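Local coordinates for protein mannitol dehydrogenase (Helicobacter pylori, PDB 3TWO) that probably catalyses the reversible NADPH-dependent reduction of cinnamaldehydes to cinnamyl alcohols as a zinc-containing member of the medium-chain alcohol dehydrogenase family, at residues Ser23-Gly28 / Cys118-His123; Tyr142-Asp147 / Lys297-Met302; Lys6-Phe11 / Ile341-Ser346; Pro151-Ala156 / Ile315-Gly320. All blocks are in the same frame, centred on the assembly; numbering follows the deposited sequence.

How the contacts relate
The four contacts run from the edge of the catalytic half to its seam with the coenzyme-binding half. Contact 2 lies nearest the cofactor: its Thr-299 side chain is about 10 Å from bound NADPH and about 11 Å from a zinc ion. It touches contact 4 by packing, with Val-146 CG2 3.9 Å from Val-155 CG1. Contacts 3 and 4 lie on neighbouring parallel strands, 338-342 and 315-318, and are probably joined by hydrogen bonds, Asp-342 N lying 2.8 Å from Ile-318 O. Contact 1 touches none of the others, its nearest atoms about 6 Å from those of contacts 2 and 3, but strands 3-9 and 18-24 pair antiparallel and so connect it to contact 3.

Contact 1 of 4, residues Ser23-Gly28 / Cys118-His123; sequences SRHAVG and CLDSFH
A buried histidine-histidine ring stack, His-25 on His-123, joins the loop that follows strand 18-24 to the type I turn that begins at Asp-120, in the GroES-like part of the sequence. The evidence is the ring geometry: the centroids lie 3.5 Å apart and the planes are inclined by only 11°, so the rings meet face to face. ND1 of His-25 stands over the centre of the His-123 ring. CB of His-25 also sits over that face, 4.0 Å from the His-123 centroid, as a CH-pi contact. CG of His-25 lies between its backbone N and carbonyl carbon (chi1 72°), which turns the imidazole toward the turn.

The second ring is held from its own side. His-123 ND1 donates to Asp-120 OD2 at 2.6 Å, in the plane of the imidazole but from above the carboxylate plane. The other oxygen, Asp-120 OD1, accepts from Phe-122 N at 3.0 Å, an Asx turn, while His-123 N donates to Asp-120 O at 2.8 Å within the type I turn. Val-137 of strand 135-139 and Asp-31 of strand 31-40 also touch His-25.

Since OD2 of Asp-120 lies 4.0 Å from ND1 of His-25 as well, the carboxylate could favour a proton on one of the two rings. The Asp-120 OD2 bond to His-123 ND1 restricts the rotation of the His-123 ring, whose face is then presented to His-25.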
loop_
_atom_site.group_PDB
_atom_site.type_symbol
_atom_site.label_atom_id
_atom_site.label_comp_id
_atom_site.label_asym_id
_atom_site.label_seq_id
_atom_site.Cartn_x
_atom_site.Cartn_y
_atom_site.Cartn_z
ATOM N N SER B 23 -27.891 -27.907 15.874
ATOM C CA SER B 23 -28.637 -28.157 14.666
ATOM C C SER B 23 -28.357 -27.042 13.647
ATOM O O SER B 23 -27.969 -25.904 14.002
ATOM C CB SER B 23 -30.151 -28.305 14.979
ATOM O OG SER B 23 -30.697 -27.021 15.237
ATOM N N ARG B 24 -28.525 -27.373 12.379
ATOM C CA ARG B 24 -28.362 -26.378 11.302
ATOM C C ARG B 24 -29.688 -26.209 10.567
ATOM O O ARG B 24 -30.579 -27.050 10.698
ATOM C CB ARG B 24 -27.322 -26.876 10.312
ATOM C CG ARG B 24 -25.940 -27.100 10.895
ATOM C CD ARG B 24 -25.012 -27.719 9.848
ATOM N NE ARG B 24 -23.604 -27.819 10.271
ATOM C CZ ARG B 24 -22.718 -26.810 10.392
ATOM N NH1 ARG B 24 -23.082 -25.530 10.203
ATOM N NH2 ARG B 24 -21.438 -27.092 10.702
ATOM N N HIS B 25 -29.807 -25.142 9.768
ATOM C CA HIS B 25 -30.987 -24.969 8.906
ATOM C C HIS B 25 -31.286 -26.190 7.984
ATOM O O HIS B 25 -30.378 -26.908 7.535
ATOM C CB HIS B 25 -30.901 -23.664 8.080
ATOM C CG HIS B 25 -29.886 -23.686 6.972
ATOM N ND1 HIS B 25 -28.682 -22.995 7.048
ATOM C CD2 HIS B 25 -29.934 -24.223 5.724
ATOM C CE1 HIS B 25 -28.028 -23.131 5.901
ATOM N NE2 HIS B 25 -28.767 -23.861 5.082
ATOM N N ALA B 26 -32.576 -26.390 7.730
ATOM C CA ALA B 26 -33.084 -27.404 6.800
ATOM C C ALA B 26 -32.421 -27.228 5.431
ATOM O O ALA B 26 -31.986 -26.125 5.062
ATOM C CB ALA B 26 -34.629 -27.266 6.670
ATOM N N VAL B 27 -32.345 -28.327 4.684
ATOM C CA VAL B 27 -31.858 -28.322 3.309
ATOM C C VAL B 27 -32.863 -27.650 2.374
ATOM O O VAL B 27 -33.910 -28.196 2.109
ATOM C CB VAL B 27 -31.565 -29.762 2.823
ATOM C CG1 VAL B 27 -30.898 -29.714 1.485
ATOM C CG2 VAL B 27 -30.672 -30.541 3.866
ATOM N N GLY B 28 -32.538 -26.456 1.889
ATOM C CA GLY B 28 -33.483 -25.679 1.095
ATOM C C GLY B 28 -33.357 -26.177 -0.326
ATOM O O GLY B 28 -32.469 -26.972 -0.614
ATOM N N CYS B 118 -20.177 -15.685 12.730
ATOM C CA CYS B 118 -20.853 -14.768 11.817
ATOM C C CYS B 118 -22.321 -15.164 11.783
ATOM O O CYS B 118 -22.641 -16.350 11.652
ATOM C CB CYS B 118 -20.226 -14.855 10.405
ATOM S SG CYS B 118 -20.872 -13.669 9.120
ATOM N N LEU B 119 -23.198 -14.179 11.921
ATOM C CA LEU B 119 -24.649 -14.352 11.870
ATOM C C LEU B 119 -25.043 -14.621 10.413
ATOM O O LEU B 119 -24.447 -14.064 9.477
ATOM C CB LEU B 119 -25.298 -13.074 12.439
ATOM C CG LEU B 119 -25.011 -12.683 13.908
ATOM C CD1 LEU B 119 -25.956 -11.491 14.318
ATOM C CD2 LEU B 119 -25.221 -13.855 14.967
ATOM N N ASP B 120 -25.964 -15.548 10.216
ATOM C CA ASP B 120 -26.387 -15.969 8.887
ATOM C C ASP B 120 -27.662 -15.201 8.529
ATOM O O ASP B 120 -28.757 -15.691 8.793
ATOM C CB ASP B 120 -26.702 -17.484 8.893
ATOM C CG ASP B 120 -27.117 -18.020 7.496
ATOM O OD1 ASP B 120 -27.292 -17.227 6.530
ATOM O OD2 ASP B 120 -27.252 -19.245 7.341
ATOM N N SER B 121 -27.523 -14.042 7.892
ATOM C CA SER B 121 -28.686 -13.197 7.496
ATOM C C SER B 121 -29.636 -13.898 6.540
ATOM O O SER B 121 -30.738 -13.448 6.347
ATOM C CB SER B 121 -28.246 -11.862 6.891
ATOM O OG SER B 121 -27.647 -12.045 5.598
ATOM N N PHE B 122 -29.210 -15.019 5.951
ATOM C CA PHE B 122 -30.107 -15.801 5.096
ATOM C C PHE B 122 -30.977 -16.759 5.893
ATOM O O PHE B 122 -31.920 -17.282 5.356
ATOM C CB PHE B 122 -29.305 -16.512 4.000
ATOM C CG PHE B 122 -28.630 -15.547 3.101
ATOM C CD1 PHE B 122 -27.380 -15.059 3.421
ATOM C CD2 PHE B 122 -29.318 -14.992 2.002
ATOM C CE1 PHE B 122 -26.758 -14.099 2.623
ATOM C CE2 PHE B 122 -28.682 -14.034 1.178
ATOM C CZ PHE B 122 -27.409 -13.587 1.502
ATOM N N HIS B 123 -30.635 -16.996 7.159
ATOM C CA HIS B 123 -31.423 -17.848 8.055
ATOM C C HIS B 123 -31.642 -17.185 9.382
ATOM O O HIS B 123 -31.054 -17.590 10.383
ATOM C CB HIS B 123 -30.768 -19.224 8.212
ATOM C CG HIS B 123 -30.615 -19.923 6.907
ATOM N ND1 HIS B 123 -29.442 -19.883 6.172
ATOM C CD2 HIS B 123 -31.523 -20.606 6.151
ATOM C CE1 HIS B 123 -29.621 -20.550 5.039
ATOM N NE2 HIS B 123 -30.871 -21.008 5.010
#

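Contact 2 of 4, residues Tyr142-Asp147 / Lys297-Met302; sequences YVISVD and KETQEM
With CG of Gln-300 trans to its backbone N (chi1 -174°) and the chain bent at chi2 (67°), the terminal amide reaches Ser-145, although the CB of Gln-300 points neither at nor away from the strand. This is an interdomain contact of the medium-chain dehydrogenase fold: side-chain-to-backbone hydrogen bonds join the Gln-300 amide to both backbone polar atoms of Ser-145. They link helix 296-308, in the zinc-binding dehydrogenase part of the sequence, to strand 144-145 in the GroES-like part.

Ser-145 N donates to Gln-300 OE1 at 2.9 Å, in the carbonyl plane and on a lone pair. In return Gln-300 NE2 donates to Ser-145 O at 3.0 Å along an almost linear N-H...O path (179°), with that oxygen in the plane of the amide. NE2 also bonds Asp-304 OD1 one helical turn on, so the amide is gripped by three bonds that fix which end is nitrogen.

Beside this polar pair Ile-144 faces the helix and crosses Thr-299 at about a right angle; Leu-159 and Ile-163 of helix 158-171 adjoin these two. Thr-299 turns its hydroxyl back to Gly-295 O and leaves its methyl for the strand, where CG2 lies 3.7 Å from Ile-144 CG1 and 3.8 Å from Ile-144 CD1.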
loop_
_atom_site.group_PDB
_atom_site.type_symbol
_atom_site.label_atom_id
_atom_site.label_comp_id
_atom_site.label_asym_id
_atom_site.label_seq_id
_atom_site.Cartn_x
_atom_site.Cartn_y
_atom_site.Cartn_z
ATOM N N TYR B 142 -21.702 -22.142 -3.443
ATOM C CA TYR B 142 -20.578 -21.924 -2.511
ATOM C C TYR B 142 -19.875 -23.249 -2.204
ATOM O O TYR B 142 -19.094 -23.353 -1.251
ATOM C CB TYR B 142 -21.111 -21.247 -1.220
ATOM C CG TYR B 142 -21.742 -19.952 -1.592
ATOM C CD1 TYR B 142 -23.089 -19.903 -2.031
ATOM C CD2 TYR B 142 -20.972 -18.774 -1.656
ATOM C CE1 TYR B 142 -23.663 -18.724 -2.465
ATOM C CE2 TYR B 142 -21.590 -17.542 -2.090
ATOM C CZ TYR B 142 -22.919 -17.548 -2.474
ATOM O OH TYR B 142 -23.547 -16.384 -2.871
ATOM N N VAL B 143 -20.130 -24.261 -3.024
ATOM C CA VAL B 143 -19.521 -25.577 -2.816
ATOM C C VAL B 143 -18.456 -25.862 -3.909
ATOM O O VAL B 143 -18.705 -25.679 -5.111
ATOM C CB VAL B 143 -20.625 -26.678 -2.770
ATOM C CG1 VAL B 143 -19.996 -28.083 -2.643
ATOM C CG2 VAL B 143 -21.606 -26.399 -1.600
ATOM N N ILE B 144 -17.283 -26.328 -3.520
ATOM C CA ILE B 144 -16.229 -26.557 -4.500
ATOM C C ILE B 144 -16.273 -28.030 -4.928
ATOM O O ILE B 144 -16.375 -28.909 -4.068
ATOM C CB ILE B 144 -14.830 -26.194 -3.857
ATOM C CG1 ILE B 144 -14.894 -24.738 -3.276
ATOM C CG2 ILE B 144 -13.624 -26.534 -4.820
ATOM C CD1 ILE B 144 -15.440 -23.678 -4.264
ATOM N N SER B 145 -16.159 -28.302 -6.226
ATOM C CA SER B 145 -16.141 -29.666 -6.705
ATOM C C SER B 145 -14.719 -30.260 -6.612
ATOM O O SER B 145 -13.739 -29.603 -6.945
ATOM C CB SER B 145 -16.597 -29.671 -8.146
ATOM O OG SER B 145 -16.258 -30.881 -8.680
ATOM N N VAL B 146 -14.600 -31.482 -6.106
ATOM C CA VAL B 146 -13.263 -32.063 -5.859
ATOM C C VAL B 146 -13.182 -33.416 -6.564
ATOM O O VAL B 146 -14.136 -34.221 -6.463
ATOM C CB VAL B 146 -13.012 -32.279 -4.360
ATOM C CG1 VAL B 146 -11.747 -33.129 -4.128
ATOM C CG2 VAL B 146 -12.925 -30.910 -3.624
ATOM N N ASP B 147 -12.080 -33.666 -7.282
ATOM C CA ASP B 147 -11.875 -34.959 -7.969
ATOM C C ASP B 147 -12.020 -36.125 -6.998
ATOM O O ASP B 147 -11.372 -36.128 -5.975
ATOM C CB ASP B 147 -10.446 -35.021 -8.506
ATOM C CG ASP B 147 -10.254 -36.173 -9.438
ATOM O OD1 ASP B 147 -10.317 -37.362 -9.047
ATOM O OD2 ASP B 147 -10.109 -35.869 -10.614
ATOM N N LYS B 297 -15.349 -18.906 -7.810
ATOM C CA LYS B 297 -14.726 -19.203 -9.077
ATOM C C LYS B 297 -13.224 -19.441 -8.971
ATOM O O LYS B 297 -12.734 -20.431 -9.477
ATOM C CB LYS B 297 -14.962 -18.076 -10.055
ATOM C CG LYS B 297 -14.618 -18.511 -11.476
ATOM C CD LYS B 297 -14.797 -17.388 -12.486
ATOM C CE LYS B 297 -14.996 -18.066 -13.836
ATOM N NZ LYS B 297 -14.860 -17.021 -14.861
ATOM N N GLU B 298 -12.482 -18.533 -8.316
ATOM C CA GLU B 298 -11.039 -18.677 -8.341
ATOM C C GLU B 298 -10.684 -19.830 -7.387
ATOM O O GLU B 298 -9.650 -20.502 -7.576
ATOM C CB GLU B 298 -10.287 -17.349 -7.984
ATOM C CG GLU B 298 -8.775 -17.454 -8.231
ATOM C CD GLU B 298 -7.953 -16.238 -7.807
ATOM O OE1 GLU B 298 -8.377 -15.425 -6.912
ATOM O OE2 GLU B 298 -6.824 -16.087 -8.347
ATOM N N THR B 299 -11.480 -20.022 -6.324
ATOM C CA THR B 299 -11.262 -21.184 -5.447
ATOM C C THR B 299 -11.364 -22.532 -6.231
ATOM O O THR B 299 -10.495 -23.444 -6.064
ATOM C CB THR B 299 -12.223 -21.181 -4.255
ATOM O OG1 THR B 299 -12.086 -19.938 -3.510
ATOM C CG2 THR B 299 -11.967 -22.450 -3.294
ATOM N N GLN B 300 -12.386 -22.639 -7.108
ATOM C CA GLN B 300 -12.508 -23.804 -7.988
ATOM C C GLN B 300 -11.278 -23.912 -8.913
ATOM O O GLN B 300 -10.701 -24.997 -9.056
ATOM C CB GLN B 300 -13.789 -23.763 -8.832
ATOM C CG GLN B 300 -14.017 -25.054 -9.667
ATOM C CD GLN B 300 -14.301 -26.250 -8.771
ATOM O OE1 GLN B 300 -15.285 -26.227 -8.031
ATOM N NE2 GLN B 300 -13.384 -27.293 -8.768
ATOM N N GLU B 301 -10.886 -22.809 -9.538
ATOM C CA GLU B 301 -9.723 -22.846 -10.390
ATOM C C GLU B 301 -8.501 -23.348 -9.598
ATOM O O GLU B 301 -7.716 -24.162 -10.080
ATOM C CB GLU B 301 -9.453 -21.429 -10.913
ATOM C CG GLU B 301 -8.146 -21.292 -11.728
ATOM C CD GLU B 301 -7.743 -19.802 -11.918
ATOM O OE1 GLU B 301 -6.556 -19.458 -11.672
ATOM O OE2 GLU B 301 -8.632 -18.989 -12.265
ATOM N N MET B 302 -8.347 -22.869 -8.380
ATOM C CA MET B 302 -7.151 -23.216 -7.549
ATOM C C MET B 302 -7.163 -24.703 -7.150
ATOM O O MET B 302 -6.138 -25.425 -7.266
ATOM C CB MET B 302 -7.043 -22.281 -6.314
ATOM C CG MET B 302 -6.033 -22.676 -5.201
ATOM S SD MET B 302 -6.697 -23.999 -4.121
ATOM C CE MET B 302 -5.272 -24.775 -3.556
#

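Contact 3 of 4, residues Lys6-Phe11 / Ile341-Ser346; sequences KGFAIF and IDMKKS
The ring of Phe-8, on strand 3-9, points at the start of helix 343-346 and meets Met-343 and Ser-346 from different directions, joining the N-terminal strand to the C-terminal helix that follows strand 338-342. Met-343 comes to the ring edge, near the ring plane, with SD 4.4 Å from Phe-8 CE1. Ser-346, one helical turn later, approaches obliquely through its methylene: CB is 4.1 Å from CE1 and 4.2 Å from CZ of Phe-8. Thus the outer end of the ring, rather than its root, makes the contact. CG of Phe-8 trans to its carbonyl carbon (chi1 -65°) projects the ring across to the helix.

Asp-342 is the N-cap of this short helix: its OD1 accepts from Lys-345 N at 3.1 Å, the donor lying above the carboxylate plane. Its carbonyl oxygen takes two donors, Ser-346 N at 3.1 Å and Ser-346 OG at 2.9 Å, the latter from above the carbonyl plane. Ser-346 OG is also bonded to Gly-320 N. Phe-347 and Ile-323 meet Phe-8 as well, so the ring packs against helix 323-331 and the C-terminal end of the chain.

The chemistry implies a division within Ser-346: its hydroxyl is used by the backbone, and its CB, with the Met-343 sulfur, supplies an apolar surface to the phenyl ring.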
loop_
_atom_site.group_PDB
_atom_site.type_symbol
_atom_site.label_atom_id
_atom_site.label_comp_id
_atom_site.label_asym_id
_atom_site.label_seq_id
_atom_site.Cartn_x
_atom_site.Cartn_y
_atom_site.Cartn_z
ATOM N N LYS B 6 -23.232 -32.429 15.168
ATOM C CA LYS B 6 -22.335 -32.347 16.303
ATOM C C LYS B 6 -20.949 -31.873 15.935
ATOM O O LYS B 6 -20.521 -31.983 14.802
ATOM C CB LYS B 6 -22.306 -33.649 17.102
ATOM C CG LYS B 6 -22.313 -34.895 16.258
ATOM C CD LYS B 6 -22.470 -36.101 17.159
ATOM C CE LYS B 6 -22.525 -37.386 16.379
ATOM N NZ LYS B 6 -21.764 -38.395 17.174
ATOM N N GLY B 7 -20.246 -31.365 16.926
ATOM C CA GLY B 7 -18.942 -30.787 16.687
ATOM C C GLY B 7 -18.218 -30.411 17.951
ATOM O O GLY B 7 -18.559 -30.842 19.039
ATOM N N PHE B 8 -17.187 -29.602 17.761
ATOM C CA PHE B 8 -16.303 -29.193 18.816
ATOM C C PHE B 8 -16.400 -27.688 18.929
ATOM O O PHE B 8 -15.964 -26.976 18.002
ATOM C CB PHE B 8 -14.867 -29.680 18.508
ATOM C CG PHE B 8 -14.767 -31.175 18.521
ATOM C CD1 PHE B 8 -14.917 -31.899 17.331
ATOM C CD2 PHE B 8 -14.686 -31.860 19.728
ATOM C CE1 PHE B 8 -14.903 -33.316 17.328
ATOM C CE2 PHE B 8 -14.691 -33.282 19.753
ATOM C CZ PHE B 8 -14.784 -34.001 18.535
ATOM N N ALA B 9 -17.045 -27.252 20.028
ATOM C CA ALA B 9 -17.340 -25.856 20.325
ATOM C C ALA B 9 -16.494 -25.287 21.471
ATOM O O ALA B 9 -16.147 -25.999 22.433
ATOM C CB ALA B 9 -18.892 -25.639 20.664
ATOM N N ILE B 10 -16.235 -23.975 21.387
ATOM C CA ILE B 10 -15.643 -23.219 22.517
ATOM C C ILE B 10 -16.640 -22.188 23.025
ATOM O O ILE B 10 -17.310 -21.513 22.221
ATOM C CB ILE B 10 -14.300 -22.588 22.054
ATOM C CG1 ILE B 10 -13.653 -21.774 23.183
ATOM C CG2 ILE B 10 -14.496 -21.758 20.737
ATOM C CD1 ILE B 10 -12.272 -21.164 22.784
ATOM N N PHE B 11 -16.799 -22.067 24.341
ATOM C CA PHE B 11 -17.885 -21.241 24.849
ATOM C C PHE B 11 -17.526 -19.826 25.275
ATOM O O PHE B 11 -18.427 -19.010 25.583
ATOM C CB PHE B 11 -18.555 -21.930 26.011
ATOM C CG PHE B 11 -19.658 -22.842 25.589
ATOM C CD1 PHE B 11 -19.362 -24.054 24.920
ATOM C CD2 PHE B 11 -21.006 -22.487 25.824
ATOM C CE1 PHE B 11 -20.392 -24.926 24.510
ATOM C CE2 PHE B 11 -22.052 -23.349 25.413
ATOM C CZ PHE B 11 -21.731 -24.589 24.755
ATOM N N ILE B 341 -8.170 -32.424 11.026
ATOM C CA ILE B 341 -8.962 -33.302 11.902
ATOM C C ILE B 341 -9.635 -34.388 11.092
ATOM O O ILE B 341 -10.298 -34.124 10.099
ATOM C CB ILE B 341 -10.041 -32.554 12.708
ATOM C CG1 ILE B 341 -9.425 -31.404 13.551
ATOM C CG2 ILE B 341 -10.814 -33.560 13.600
ATOM C CD1 ILE B 341 -10.445 -30.396 14.024
ATOM N N ASP B 342 -9.453 -35.620 11.522
ATOM C CA ASP B 342 -10.112 -36.711 10.847
ATOM C C ASP B 342 -11.482 -36.861 11.527
ATOM O O ASP B 342 -11.607 -37.396 12.641
ATOM C CB ASP B 342 -9.191 -37.949 10.877
ATOM C CG ASP B 342 -9.886 -39.217 10.452
ATOM O OD1 ASP B 342 -11.121 -39.257 10.366
ATOM O OD2 ASP B 342 -9.160 -40.186 10.255
ATOM N N MET B 343 -12.488 -36.276 10.876
ATOM C CA MET B 343 -13.777 -36.106 11.488
ATOM C C MET B 343 -14.550 -37.412 11.695
ATOM O O MET B 343 -15.178 -37.600 12.756
ATOM C CB MET B 343 -14.638 -35.079 10.747
ATOM C CG MET B 343 -15.733 -34.527 11.613
ATOM S SD MET B 343 -15.052 -33.472 12.935
ATOM C CE MET B 343 -13.740 -32.661 12.092
ATOM N N LYS B 344 -14.489 -38.303 10.713
ATOM C CA LYS B 344 -15.061 -39.625 10.920
ATOM C C LYS B 344 -14.544 -40.302 12.178
ATOM O O LYS B 344 -15.333 -40.862 12.946
ATOM C CB LYS B 344 -14.756 -40.550 9.742
ATOM C CG LYS B 344 -15.662 -40.415 8.555
ATOM C CD LYS B 344 -17.106 -40.816 8.883
ATOM C CE LYS B 344 -18.026 -39.580 8.823
ATOM N NZ LYS B 344 -19.321 -40.030 8.292
ATOM N N LYS B 345 -13.231 -40.311 12.385
ATOM C CA LYS B 345 -12.713 -41.042 13.553
ATOM C C LYS B 345 -13.032 -40.303 14.853
ATOM O O LYS B 345 -13.148 -40.914 15.899
ATOM C CB LYS B 345 -11.219 -41.257 13.506
ATOM C CG LYS B 345 -10.685 -42.091 12.399
ATOM C CD LYS B 345 -9.270 -42.622 12.845
ATOM C CE LYS B 345 -8.333 -42.986 11.667
ATOM N NZ LYS B 345 -8.678 -44.275 10.971
ATOM N N SER B 346 -13.150 -38.995 14.782
ATOM C CA SER B 346 -13.479 -38.221 15.946
ATOM C C SER B 346 -14.856 -38.562 16.407
ATOM O O SER B 346 -15.104 -38.525 17.599
ATOM C CB SER B 346 -13.373 -36.709 15.682
ATOM O OG SER B 346 -12.046 -36.353 15.348
#

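Contact 4 of 4, residues Pro151-Ala156 / Ile315-Gly320; sequences PLEKVA and IDLILG
Glu-153 meets Ile-315 and Leu-317 through its methylenes and not through its carboxylate. Its CG lies in the crowded position between backbone N and carbonyl carbon (chi1 83°), and a second bend at chi2 folds the carboxylate back toward its own backbone N. That curl leaves CB and CG facing the strand. CG is 3.7 Å from Ile-315 CD1, and CB is 4.1 Å from Leu-317 CD2. The side chains of Glu-153 and Ile-315 cross at about a right angle.

Ile-315 carries an uncommon conformation. Its CG1 is likewise placed between N and C (chi1 65°), and CD1 is rotated to a nearly eclipsed chi2 of 122°, which brings this terminal methyl against the glutamate.

Strand 315-318 begins a beta-alpha-beta crossover: helix 323-331 follows it and leads to strand 338-342, which pairs parallel with it in the mixed sheet that also includes strand 31-40. The short helix 152-155, with Pro-151 as its N-cap residue, lies over the side chains of Ile-315 and Leu-317, which come from the same face of the strand, and Tyr-38 of strand 31-40 touches both Leu-152 and Glu-153. The backbones come closest at Lys-154 and Ile-315, whose CA atoms are 6.7 Å apart.

Leu-317 reaches the helix with one methyl, CD2. Lys-154 runs out almost fully extended beyond CB, and its CG is 4.3 Å from Ile-315 CG1.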
loop_
_atom_site.group_PDB
_atom_site.type_symbol
_atom_site.label_atom_id
_atom_site.label_comp_id
_atom_site.label_asym_id
_atom_site.label_seq_id
_atom_site.Cartn_x
_atom_site.Cartn_y
_atom_site.Cartn_z
ATOM N N PRO B 151 -6.433 -37.063 -2.677
ATOM C CA PRO B 151 -6.362 -37.411 -1.216
ATOM C C PRO B 151 -7.098 -36.334 -0.370
ATOM O O PRO B 151 -6.670 -35.174 -0.297
ATOM C CB PRO B 151 -4.857 -37.444 -0.918
ATOM C CG PRO B 151 -4.220 -36.508 -1.992
ATOM C CD PRO B 151 -5.115 -36.702 -3.247
ATOM N N LEU B 152 -8.215 -36.721 0.229
ATOM C CA LEU B 152 -9.172 -35.752 0.756
ATOM C C LEU B 152 -8.686 -35.038 2.008
ATOM O O LEU B 152 -9.024 -33.865 2.261
ATOM C CB LEU B 152 -10.460 -36.470 1.067
ATOM C CG LEU B 152 -11.704 -35.766 0.612
ATOM C CD1 LEU B 152 -11.541 -35.149 -0.804
ATOM C CD2 LEU B 152 -12.839 -36.825 0.667
ATOM N N GLU B 153 -7.877 -35.738 2.796
ATOM C CA GLU B 153 -7.208 -35.141 3.964
ATOM C C GLU B 153 -6.255 -33.992 3.533
ATOM O O GLU B 153 -6.148 -32.992 4.244
ATOM C CB GLU B 153 -6.521 -36.221 4.830
ATOM C CG GLU B 153 -5.090 -36.746 4.445
ATOM C CD GLU B 153 -5.079 -37.659 3.240
ATOM O OE1 GLU B 153 -6.148 -38.007 2.713
ATOM O OE2 GLU B 153 -3.970 -38.029 2.791
ATOM N N LYS B 154 -5.632 -34.116 2.353
ATOM C CA LYS B 154 -4.747 -33.053 1.831
ATOM C C LYS B 154 -5.501 -31.919 1.109
ATOM O O LYS B 154 -4.979 -30.763 1.000
ATOM C CB LYS B 154 -3.740 -33.660 0.863
ATOM C CG LYS B 154 -2.560 -34.298 1.596
ATOM C CD LYS B 154 -1.663 -34.948 0.612
ATOM C CE LYS B 154 -0.627 -35.786 1.331
ATOM N NZ LYS B 154 0.335 -36.205 0.289
ATOM N N VAL B 155 -6.713 -32.241 0.624
ATOM C CA VAL B 155 -7.531 -31.302 -0.111
ATOM C C VAL B 155 -8.066 -30.221 0.833
ATOM O O VAL B 155 -8.121 -29.059 0.441
ATOM C CB VAL B 155 -8.716 -32.009 -0.842
ATOM C CG1 VAL B 155 -9.781 -30.993 -1.351
ATOM C CG2 VAL B 155 -8.191 -32.857 -2.006
ATOM N N ALA B 156 -8.460 -30.600 2.050
ATOM C CA ALA B 156 -9.197 -29.707 2.947
ATOM C C ALA B 156 -8.538 -28.321 3.137
ATOM O O ALA B 156 -9.221 -27.293 3.042
ATOM C CB ALA B 156 -9.519 -30.436 4.345
ATOM N N ILE B 315 0.478 -31.924 5.898
ATOM C CA ILE B 315 -0.525 -31.991 6.962
ATOM C C ILE B 315 -0.135 -33.025 7.972
ATOM O O ILE B 315 0.624 -33.959 7.664
ATOM C CB ILE B 315 -1.950 -32.311 6.439
ATOM C CG1 ILE B 315 -1.969 -33.723 5.825
ATOM C CG2 ILE B 315 -2.325 -31.339 5.327
ATOM C CD1 ILE B 315 -2.938 -34.597 6.467
ATOM N N ASP B 316 -0.660 -32.826 9.181
ATOM C CA ASP B 316 -0.597 -33.793 10.244
ATOM C C ASP B 316 -2.028 -34.080 10.715
ATOM O O ASP B 316 -2.694 -33.178 11.194
ATOM C CB ASP B 316 0.223 -33.208 11.409
ATOM C CG ASP B 316 1.725 -33.144 11.100
ATOM O OD1 ASP B 316 2.312 -32.015 11.092
ATOM O OD2 ASP B 316 2.350 -34.219 10.834
ATOM N N LEU B 317 -2.439 -35.336 10.617
ATOM C CA LEU B 317 -3.771 -35.797 10.975
ATOM C C LEU B 317 -3.948 -35.951 12.466
ATOM O O LEU B 317 -3.219 -36.677 13.085
ATOM C CB LEU B 317 -4.020 -37.217 10.433
ATOM C CG LEU B 317 -4.531 -37.339 9.018
ATOM C CD1 LEU B 317 -4.787 -38.864 8.691
ATOM C CD2 LEU B 317 -5.798 -36.501 8.862
ATOM N N ILE B 318 -4.967 -35.324 13.002
ATOM C CA ILE B 318 -5.304 -35.435 14.407
ATOM C C ILE B 318 -6.801 -35.711 14.585
ATOM O O ILE B 318 -7.561 -35.857 13.566
ATOM C CB ILE B 318 -4.882 -34.163 15.157
ATOM C CG1 ILE B 318 -5.613 -32.913 14.660
ATOM C CG2 ILE B 318 -3.312 -33.977 15.109
ATOM C CD1 ILE B 318 -5.344 -31.671 15.617
ATOM N N LEU B 319 -7.232 -35.796 15.851
ATOM C CA LEU B 319 -8.649 -35.979 16.177
ATOM C C LEU B 319 -9.211 -34.718 16.839
ATOM O O LEU B 319 -8.434 -33.853 17.288
ATOM C CB LEU B 319 -8.897 -37.256 17.033
ATOM C CG LEU B 319 -8.461 -38.607 16.410
ATOM C CD1 LEU B 319 -8.652 -39.908 17.351
ATOM C CD2 LEU B 319 -9.238 -38.790 15.105
ATOM N N GLY B 320 -10.549 -34.608 16.888
ATOM C CA GLY B 320 -11.213 -33.424 17.460
ATOM C C GLY B 320 -10.767 -33.160 18.886
ATOM O O GLY B 320 -10.607 -32.009 19.304
#